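Local coordinates for protein putative Acetyltransferase (Lactobacillus plantarum WCFS1, PDB 3EFA) that probably transfers an acetyl group from acetyl-CoA to an amine, the acceptor not being specified, at residues T60-E65 and M72-V77. Residues are numbered along the deposited sequence; the frame is centred on the assembly and turned at random.
With FMT (formic acid), chain B.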
loop_
_atom_site.group_PDB
_atom_site.type_symbol
_atom_site.label_atom_id
_atom_site.label_comp_id
_atom_site.label_asym_id
_atom_site.label_seq_id
_atom_site.Cartn_x
_atom_site.Cartn_y
_atom_site.Cartn_z
ATOM N N THR A 60 -15.028 12.805 -19.002
ATOM C CA THR A 60 -14.365 11.968 -18.012
ATOM C C THR A 60 -13.109 12.683 -17.486
ATOM O O THR A 60 -12.543 13.536 -18.187
ATOM C CB THR A 60 -14.088 10.528 -18.577
ATOM O OG1 THR A 60 -13.693 9.646 -17.517
ATOM C CG2 THR A 60 -13.018 10.548 -19.680
ATOM N N THR A 61 -12.710 12.372 -16.247
ATOM C CA THR A 61 -11.615 13.090 -15.581
ATOM C C THR A 61 -10.867 12.251 -14.541
ATOM O O THR A 61 -11.403 11.289 -13.996
ATOM C CB THR A 61 -12.121 14.401 -14.875
ATOM O OG1 THR A 61 -11.010 15.119 -14.321
ATOM C CG2 THR A 61 -13.085 14.073 -13.742
ATOM N N LEU A 62 -9.625 12.631 -14.275
ATOM C CA LEU A 62 -8.875 12.118 -13.123
ATOM C C LEU A 62 -7.916 13.189 -12.557
ATOM O O LEU A 62 -7.569 14.152 -13.250
ATOM C CB LEU A 62 -8.134 10.812 -13.472
ATOM C CG LEU A 62 -6.991 10.792 -14.500
ATOM C CD1 LEU A 62 -5.676 11.316 -13.916
ATOM C CD2 LEU A 62 -6.800 9.377 -15.045
ATOM N N ARG A 63 -7.507 13.026 -11.301
ATOM C CA ARG A 63 -6.618 13.986 -10.649
ATOM C C ARG A 63 -5.182 13.448 -10.569
ATOM O O ARG A 63 -4.946 12.303 -10.144
ATOM C CB ARG A 63 -7.143 14.353 -9.242
ATOM C CG ARG A 63 -6.311 15.444 -8.498
ATOM C CD ARG A 63 -6.984 15.958 -7.206
ATOM N NE ARG A 63 -6.831 15.035 -6.071
ATOM C CZ ARG A 63 -7.226 15.284 -4.820
ATOM N NH1 ARG A 63 -7.811 16.447 -4.509
ATOM N NH2 ARG A 63 -7.030 14.365 -3.869
ATOM N N LEU A 64 -4.216 14.268 -10.972
ATOM C CA LEU A 64 -2.816 13.842 -10.898
ATOM C C LEU A 64 -2.220 14.097 -9.500
ATOM O O LEU A 64 -2.191 15.238 -9.033
ATOM C CB LEU A 64 -1.997 14.492 -12.027
ATOM C CG LEU A 64 -2.558 14.032 -13.391
ATOM C CD1 LEU A 64 -2.665 15.135 -14.420
ATOM C CD2 LEU A 64 -1.802 12.812 -13.960
ATOM N N GLU A 65 -1.791 13.014 -8.839
ATOM C CA GLU A 65 -1.264 13.054 -7.469
ATOM C C GLU A 65 0.125 12.383 -7.351
ATOM O O GLU A 65 0.246 11.244 -6.869
ATOM C CB GLU A 65 -2.250 12.400 -6.479
ATOM C CG GLU A 65 -3.705 12.877 -6.598
ATOM C CD GLU A 65 -4.674 12.166 -5.640
ATOM O OE1 GLU A 65 -4.214 11.433 -4.727
ATOM O OE2 GLU A 65 -5.905 12.337 -5.804
HETATM N N MSE A 72 3.416 7.630 -9.451
HETATM C CA MSE A 72 2.293 8.525 -9.735
HETATM C C MSE A 72 0.977 7.904 -9.307
HETATM O O MSE A 72 0.639 6.805 -9.741
HETATM C CB MSE A 72 2.208 8.868 -11.222
HETATM C CG MSE A 72 0.926 9.624 -11.585
HETATM SE SE MSE A 72 0.826 11.478 -10.914
HETATM C CE MSE A 72 2.419 12.143 -11.854
ATOM N N ARG A 73 0.234 8.598 -8.454
ATOM C CA ARG A 73 -1.109 8.144 -8.112
ATOM C C ARG A 73 -2.152 8.900 -8.953
ATOM O O ARG A 73 -2.089 10.131 -9.081
ATOM C CB ARG A 73 -1.383 8.266 -6.603
ATOM C CG ARG A 73 -2.807 7.866 -6.186
ATOM C CD ARG A 73 -3.074 8.212 -4.718
ATOM N NE ARG A 73 -2.100 7.559 -3.862
ATOM C CZ ARG A 73 -1.940 7.786 -2.561
ATOM N NH1 ARG A 73 -2.692 8.683 -1.936
ATOM N NH2 ARG A 73 -1.008 7.114 -1.890
ATOM N N PHE A 74 -3.073 8.150 -9.557
ATOM C CA PHE A 74 -4.197 8.731 -10.293
ATOM C C PHE A 74 -5.461 8.677 -9.419
ATOM O O PHE A 74 -5.904 7.588 -9.047
ATOM C CB PHE A 74 -4.456 7.950 -11.582
ATOM C CG PHE A 74 -3.235 7.756 -12.452
ATOM C CD1 PHE A 74 -2.746 8.801 -13.243
ATOM C CD2 PHE A 74 -2.591 6.516 -12.504
ATOM C CE1 PHE A 74 -1.629 8.621 -14.063
ATOM C CE2 PHE A 74 -1.470 6.320 -13.318
ATOM C CZ PHE A 74 -0.986 7.371 -14.100
ATOM N N GLY A 75 -6.034 9.835 -9.082
ATOM C CA GLY A 75 -7.214 9.874 -8.225
ATOM C C GLY A 75 -8.437 10.649 -8.720
ATOM O O GLY A 75 -8.469 11.136 -9.867
ATOM N N ARG A 76 -9.438 10.767 -7.839
ATOM C CA ARG A 76 -10.734 11.405 -8.143
ATOM C C ARG A 76 -11.252 11.091 -9.568
ATOM O O ARG A 76 -11.568 12.001 -10.371
ATOM C CB ARG A 76 -10.679 12.919 -7.859
ATOM C CG ARG A 76 -10.265 13.269 -6.406
ATOM C CD ARG A 76 -11.181 12.592 -5.376
ATOM N NE ARG A 76 -11.251 13.266 -4.073
ATOM C CZ ARG A 76 -10.536 12.944 -2.988
ATOM N NH1 ARG A 76 -9.636 11.957 -3.020
ATOM N NH2 ARG A 76 -10.713 13.623 -1.852
ATOM N N VAL A 77 -11.359 9.790 -9.840
ATOM C CA VAL A 77 -11.688 9.224 -11.153
ATOM C C VAL A 77 -13.202 9.115 -11.386
ATOM O O VAL A 77 -13.902 8.491 -10.596
ATOM C CB VAL A 77 -11.095 7.809 -11.265
ATOM C CG1 VAL A 77 -11.225 7.264 -12.692
ATOM C CG2 VAL A 77 -9.626 7.798 -10.784
HETATM C C FMT B . -1.949 7.971 1.783
HETATM O O1 FMT B . -1.042 8.358 1.052
HETATM O O2 FMT B . -2.868 7.256 1.387
HETATM O O HOH W 1 -10.460 14.849 -11.275
HETATM O O HOH W 2 -8.212 10.822 -5.076
#
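R63 and R76 run side by side and point the same way, their guanidinium planes 33° apart. CG of R76 sits over one face of the R63 guanidinium, toward its rim, while R63 NH2 lies over a face of the R76 group, 3.6 Å from R76 NH1. These like charges are probably offset by acids nearby: R63 NH1 pairs with D39 and D42, and E65 is a third acidic partner. R76 NH2 is hydrogen-bonded to the backbone carbonyl of E37, its ion pair with D39 being long and weak. At the edge of R63, in its plane, is E65 OE2, gripped side-on by R63 NE at 2.9 Å and also by NH2. Both nitrogens reach this one oxygen from the same face of the carboxylate, and a water donates to OE2 and accepts from N and NH1 of R76. An alanine in place of E65 would probably leave NE of R63 without its acidic mate and cut that water link to R76.

O1 of a formic acid molecule, probably from the crystallisation liquor, lies at the edge of the R73 guanidinium, bonded to NH2 and weakly to NH1; R73 NE is in a salt bridge with E109. R73 CD comes within 3.4 Å of E65 OE1.

F74 belongs to the other side of the sheet. L64 CD2 touches the ring at its edge, CG of M72, a selenomethionine, lies over one face, and L62 CD1 approaches CD1 of F74 at 3.9 Å. L93 and A96 of helix 88-102 also pack on F74.

Between the strands, R63 and G75 exchange two nearly straight backbone bonds, and R63 N to G75 O is 2.6 Å; E65 and R73 form the next hydrogen-bonded pair. R76, with phi 39°, interrupts strand 71-79, and pairing resumes where T61 bonds to C78. Strands 57-66 and 71-79 thus make an antiparallel beta hairpin at the centre of the mixed GNAT sheet, one face packed against helix 88-102.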